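Local coordinates for protein putative metallopeptidase (Shewanella baltica OS155, PDB 3IEH) that binds zinc and is probably a hydrolase of the M14 peptidase family, perhaps a metallocarboxypeptidase or an enzyme acting on ester bonds, at residues G65-L70 against E99-S104; G74-E79 against G124-R129. All coordinates share one frame; numbering follows the deposited sequence.

Contact 1 (G65-L70 against E99-S104)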
loop_
_atom_site.group_PDB
_atom_site.type_symbol
_atom_site.label_atom_id
_atom_site.label_comp_id
_atom_site.label_asym_id
_atom_site.label_seq_id
_atom_site.Cartn_x
_atom_site.Cartn_y
_atom_site.Cartn_z
ATOM N N GLY A 65 -7.312 16.119 16.721
ATOM C CA GLY A 65 -7.683 15.095 17.690
ATOM C C GLY A 65 -7.752 13.698 17.109
ATOM O O GLY A 65 -7.812 12.746 17.851
ATOM N N LEU A 66 -7.749 13.570 15.789
ATOM C CA LEU A 66 -7.821 12.269 15.143
ATOM C C LEU A 66 -6.459 11.860 14.611
ATOM O O LEU A 66 -5.600 12.713 14.357
ATOM C CB LEU A 66 -8.838 12.286 14.007
ATOM C CG LEU A 66 -10.317 12.544 14.358
ATOM C CD1 LEU A 66 -11.182 12.648 13.070
ATOM C CD2 LEU A 66 -10.918 11.462 15.308
ATOM N N PRO A 67 -6.239 10.541 14.455
ATOM C CA PRO A 67 -4.967 10.086 13.897
ATOM C C PRO A 67 -4.903 10.313 12.378
ATOM O O PRO A 67 -5.921 10.243 11.710
ATOM C CB PRO A 67 -4.943 8.588 14.219
ATOM C CG PRO A 67 -6.374 8.199 14.461
ATOM C CD PRO A 67 -7.098 9.433 14.916
ATOM N N SER A 68 -3.717 10.593 11.855
ATOM C CA SER A 68 -3.541 10.794 10.429
ATOM C C SER A 68 -2.841 9.554 9.934
ATOM O O SER A 68 -1.730 9.225 10.389
ATOM C CB SER A 68 -2.753 12.062 10.158
ATOM O OG SER A 68 -3.426 13.173 10.763
ATOM N N LEU A 69 -3.560 8.838 9.077
ATOM C CA LEU A 69 -3.210 7.519 8.572
ATOM C C LEU A 69 -3.198 7.500 7.027
ATOM O O LEU A 69 -4.062 8.096 6.369
ATOM C CB LEU A 69 -4.215 6.495 9.100
ATOM C CG LEU A 69 -4.286 6.354 10.638
ATOM C CD1 LEU A 69 -5.381 5.357 11.042
ATOM C CD2 LEU A 69 -2.936 5.937 11.226
ATOM N N LEU A 70 -2.202 6.810 6.480
ATOM C CA LEU A 70 -1.972 6.708 5.049
ATOM C C LEU A 70 -2.025 5.255 4.606
ATOM O O LEU A 70 -1.342 4.411 5.191
ATOM C CB LEU A 70 -0.578 7.276 4.696
ATOM C CG LEU A 70 -0.142 7.196 3.220
ATOM C CD1 LEU A 70 -1.046 8.018 2.358
ATOM C CD2 LEU A 70 1.288 7.592 3.010
ATOM N N GLU A 99 -14.854 10.903 10.700
ATOM C CA GLU A 99 -15.014 11.377 12.044
ATOM C C GLU A 99 -14.122 10.564 13.007
ATOM O O GLU A 99 -13.865 10.994 14.124
ATOM C CB GLU A 99 -16.493 11.330 12.443
ATOM C CG GLU A 99 -17.344 12.442 11.780
ATOM C CD GLU A 99 -16.783 13.857 12.002
ATOM O OE1 GLU A 99 -16.473 14.217 13.159
ATOM O OE2 GLU A 99 -16.642 14.611 11.017
ATOM N N ARG A 100 -13.637 9.413 12.555
ATOM C CA ARG A 100 -12.790 8.542 13.362
ATOM C C ARG A 100 -11.289 8.732 13.012
ATOM O O ARG A 100 -10.410 8.553 13.871
ATOM C CB ARG A 100 -13.208 7.057 13.167
ATOM C CG ARG A 100 -12.216 6.016 13.784
ATOM C CD ARG A 100 -12.158 4.642 13.079
ATOM N NE ARG A 100 -12.992 3.607 13.704
ATOM C CZ ARG A 100 -12.741 3.005 14.873
ATOM N NH1 ARG A 100 -11.688 3.344 15.611
ATOM N NH2 ARG A 100 -13.569 2.069 15.325
ATOM N N VAL A 101 -11.016 9.070 11.748
ATOM C CA VAL A 101 -9.661 9.200 11.210
ATOM C C VAL A 101 -9.555 10.300 10.143
ATOM O O VAL A 101 -10.527 10.631 9.454
ATOM C CB VAL A 101 -9.212 7.880 10.537
ATOM C CG1 VAL A 101 -9.359 6.722 11.493
ATOM C CG2 VAL A 101 -10.028 7.608 9.272
ATOM N N ASN A 102 -8.354 10.853 10.024
ATOM C CA ASN A 102 -7.986 11.721 8.929
ATOM C C ASN A 102 -7.261 10.794 7.934
ATOM O O ASN A 102 -6.058 10.522 8.102
ATOM C CB ASN A 102 -7.037 12.796 9.413
ATOM C CG ASN A 102 -7.607 13.634 10.572
ATOM O OD1 ASN A 102 -8.806 13.916 10.652
ATOM N ND2 ASN A 102 -6.729 14.057 11.455
ATOM N N LEU A 103 -7.989 10.286 6.930
ATOM C CA LEU A 103 -7.450 9.304 5.986
ATOM C C LEU A 103 -6.894 9.938 4.720
ATOM O O LEU A 103 -7.538 10.786 4.089
ATOM C CB LEU A 103 -8.507 8.283 5.559
ATOM C CG LEU A 103 -8.000 7.062 4.773
ATOM C CD1 LEU A 103 -7.070 6.200 5.620
ATOM C CD2 LEU A 103 -9.169 6.249 4.294
ATOM N N SER A 104 -5.697 9.483 4.349
ATOM C CA SER A 104 -5.032 9.885 3.125
ATOM C C SER A 104 -4.801 8.599 2.356
ATOM O O SER A 104 -4.560 7.561 2.974
ATOM C CB SER A 104 -3.706 10.598 3.437
ATOM O OG SER A 104 -3.924 11.835 4.118
#
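The flat carboxamide of N102 turns one face to L66 and P67: L66 CB and CD1 and the carbonyl oxygen of P67 all lie on that side of its plane, with L66 CB 3.7 Å from N102 OD1. S68 OG lies at the edge, close to the amide plane and beside the nitrogen, 3.5 Å from N102 ND2. N102 ND2 donates to the carbonyl oxygen of K63. The N102 amide takes this place because its CG is anti to the carbonyl carbon, chi1 -57°. L66 continues past it: its two methyls straddle the carbonyl oxygen of E99, with L66 CD2 3.2 Å from E99 O. The pyrrolidine ring of P67 is set by CD against R100 O, at 3.6 Å.

From S68 and N102 onward the pair becomes parallel beta sheet, two neighbouring central strands joined through helix 81-91 as a beta-alpha-beta unit; the short strand axes run 22° apart. N102 bonds to residues on either side of its bridge partner S68. Its backbone N102 N donates to P67 O at 3.0 Å. In return N102 O accepts from L69 N at 3.2 Å. One step further along, S104 N donates to L69 O at 2.9 Å. Side chains alternate accordingly. S68, N102, L70 and S104 point to one face, where L70 and S104 meet helix 155-162; L69 and L103 point to the other and pack on helix 253-271. On this second face L69 CD1 lies 4.2 Å from V101 CG1.

Contact 2 (G74-E79 against G124-R129). With ZN (zinc ion), chain B.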
loop_
_atom_site.group_PDB
_atom_site.type_symbol
_atom_site.label_atom_id
_atom_site.label_comp_id
_atom_site.label_asym_id
_atom_site.label_seq_id
_atom_site.Cartn_x
_atom_site.Cartn_y
_atom_site.Cartn_z
ATOM N N GLY A 74 -0.297 -0.411 -4.961
ATOM C CA GLY A 74 0.073 -0.353 -6.357
ATOM C C GLY A 74 1.443 0.198 -6.706
ATOM O O GLY A 74 1.613 0.773 -7.792
ATOM N N PHE A 75 2.414 0.030 -5.806
ATOM C CA PHE A 75 3.807 0.324 -6.138
ATOM C C PHE A 75 4.285 -0.647 -7.186
ATOM O O PHE A 75 5.119 -0.297 -8.003
ATOM C CB PHE A 75 4.718 0.195 -4.916
ATOM C CG PHE A 75 4.657 1.365 -4.002
ATOM C CD1 PHE A 75 3.722 1.413 -2.978
ATOM C CD2 PHE A 75 5.511 2.444 -4.190
ATOM C CE1 PHE A 75 3.651 2.528 -2.125
ATOM C CE2 PHE A 75 5.454 3.564 -3.340
ATOM C CZ PHE A 75 4.525 3.607 -2.317
ATOM N N HIS A 76 3.774 -1.880 -7.145
ATOM C CA HIS A 76 4.163 -2.905 -8.096
ATOM C C HIS A 76 2.959 -3.345 -8.895
ATOM O O HIS A 76 1.975 -3.790 -8.311
ATOM C CB HIS A 76 4.794 -4.073 -7.361
ATOM C CG HIS A 76 6.063 -3.714 -6.662
ATOM N ND1 HIS A 76 6.321 -4.066 -5.358
ATOM C CD2 HIS A 76 7.136 -3.004 -7.078
ATOM C CE1 HIS A 76 7.511 -3.608 -5.007
ATOM N NE2 HIS A 76 8.023 -2.955 -6.031
ATOM N N GLY A 77 3.067 -3.255 -10.227
ATOM C CA GLY A 77 1.923 -3.399 -11.139
ATOM C C GLY A 77 1.268 -4.754 -11.211
ATOM O O GLY A 77 0.108 -4.861 -11.635
ATOM N N GLU A 78 2.001 -5.797 -10.814
ATOM C CA GLU A 78 1.434 -7.156 -10.783
ATOM C C GLU A 78 0.671 -7.452 -9.483
ATOM O O GLU A 78 0.042 -8.486 -9.351
ATOM C CB GLU A 78 2.518 -8.215 -11.024
ATOM C CG GLU A 78 3.281 -8.762 -9.815
ATOM C CD GLU A 78 4.331 -7.824 -9.257
ATOM O OE1 GLU A 78 4.172 -6.608 -9.443
ATOM O OE2 GLU A 78 5.322 -8.313 -8.642
ATOM N N GLU A 79 0.741 -6.547 -8.520
ATOM C CA GLU A 79 0.155 -6.757 -7.210
ATOM C C GLU A 79 -1.159 -5.999 -7.141
ATOM O O GLU A 79 -1.364 -5.138 -6.279
ATOM C CB GLU A 79 1.155 -6.280 -6.180
ATOM C CG GLU A 79 2.517 -6.978 -6.385
ATOM C CD GLU A 79 3.590 -6.508 -5.438
ATOM O OE1 GLU A 79 3.329 -5.602 -4.581
ATOM O OE2 GLU A 79 4.709 -7.047 -5.564
ATOM N N GLY A 124 11.189 0.606 -16.617
ATOM C CA GLY A 124 12.115 -0.338 -15.981
ATOM C C GLY A 124 12.588 0.088 -14.595
ATOM O O GLY A 124 13.622 -0.383 -14.119
ATOM N N GLU A 125 11.811 0.943 -13.929
ATOM C CA GLU A 125 12.137 1.395 -12.577
ATOM C C GLU A 125 11.242 0.660 -11.579
ATOM O O GLU A 125 10.157 0.231 -11.946
ATOM C CB GLU A 125 11.880 2.887 -12.423
ATOM C CG GLU A 125 12.513 3.735 -13.465
ATOM C CD GLU A 125 12.151 5.210 -13.352
ATOM O OE1 GLU A 125 10.987 5.532 -13.023
ATOM O OE2 GLU A 125 13.054 6.040 -13.609
ATOM N N ASN A 126 11.708 0.548 -10.328
ATOM C CA ASN A 126 10.965 -0.062 -9.219
ATOM C C ASN A 126 10.485 1.042 -8.307
ATOM O O ASN A 126 11.272 1.582 -7.519
ATOM C CB ASN A 126 11.845 -1.033 -8.427
ATOM C CG ASN A 126 11.094 -1.710 -7.265
ATOM O OD1 ASN A 126 9.932 -1.374 -6.943
ATOM N ND2 ASN A 126 11.764 -2.661 -6.623
ATOM N N PRO A 127 9.190 1.385 -8.387
ATOM C CA PRO A 127 8.747 2.563 -7.660
ATOM C C PRO A 127 8.873 2.488 -6.130
ATOM O O PRO A 127 8.856 3.514 -5.480
ATOM C CB PRO A 127 7.286 2.712 -8.097
ATOM C CG PRO A 127 7.208 2.010 -9.419
ATOM C CD PRO A 127 8.128 0.855 -9.265
ATOM N N ASN A 128 9.036 1.291 -5.579
ATOM C CA ASN A 128 9.099 1.086 -4.133
ATOM C C ASN A 128 10.504 1.151 -3.529
ATOM O O ASN A 128 10.647 0.914 -2.343
ATOM C CB ASN A 128 8.493 -0.280 -3.801
ATOM C CG ASN A 128 8.219 -0.481 -2.299
ATOM O OD1 ASN A 128 8.360 -1.588 -1.778
ATOM N ND2 ASN A 128 7.836 0.582 -1.616
ATOM N N ARG A 129 11.535 1.447 -4.310
ATOM C CA ARG A 129 12.874 1.585 -3.746
ATOM C C ARG A 129 13.466 2.995 -3.990
ATOM O O ARG A 129 12.818 3.885 -4.589
ATOM C CB ARG A 129 13.793 0.471 -4.296
ATOM C CG ARG A 129 14.239 0.653 -5.753
ATOM C CD ARG A 129 15.104 -0.535 -6.281
ATOM N NE ARG A 129 16.432 -0.574 -5.678
ATOM C CZ ARG A 129 17.329 -1.544 -5.849
ATOM N NH1 ARG A 129 17.082 -2.593 -6.617
ATOM N NH2 ARG A 129 18.504 -1.450 -5.245
HETATM ZN ZN ZN B . 5.472 -5.369 -3.905
HETATM O O HOH W 1 6.538 -6.702 -2.356
#
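H76 points the edge of its imidazole at N126, and the two flat groups meet with their planes 52° apart. H76 and E79 are the ends of the HxxE zinc motif of M14 peptidases, here folded as a type I beta turn from H76 to E79. Zinc takes H76 ND1 at 2.1 Å and both carboxylate oxygens of E79; H170 and a water complete the site.

With ND1 on the metal, H76 NE2 donates to N126 OD1 at 2.6 Å. The acceptor lies only 5° out of the imidazole plane, although the N-H...O angle is 144°; together with the zinc on ND1, the second-shell asparagine helps to fix the ring's rotation, and its oxygen may polarise the imidazole toward the zinc. N126 is itself held by an Asx turn: N128 N donates to N126 OD1 at 3.1 Å, reaching it from the opposite face of the amide to H76 NE2.

N128 stands at about a right angle to both ring side chains. Its CB comes to 3.5 Å from H76 NE2. CG anti to the backbone N lets N128 ND2 lie over one face of the F75 ring, 3.9 Å above its plane and offset toward the rim, while E231 accepts a hydrogen bond from that nitrogen. Beside them the P127 ring abuts the F75 backbone, its CG 3.4 Å from F75 O, an oxygen that accepts a hydrogen bond from N110 ND2.

Overall arrangement
Followed from the N terminus, the chain enters contact 1 at 65-70, runs up strand 68-73 and leaves it directly into 74-79, the first half of contact 2. Helix 81-91 then leads back to 99-104, which closes contact 1 over 28 intervening residues. Strand 102-106 and helix 111-116 follow before 124-129 closes contact 2 over 44. The four segments therefore alternate, and the two closures cross. Their centres lie about 26 Å apart, on opposite sides of the chain's centre: contact 1 joins the beginnings of two adjacent parallel strands, whereas contact 2 ties the zinc-binding loop beyond strand 68-73 to the loop preceding strand 132-134.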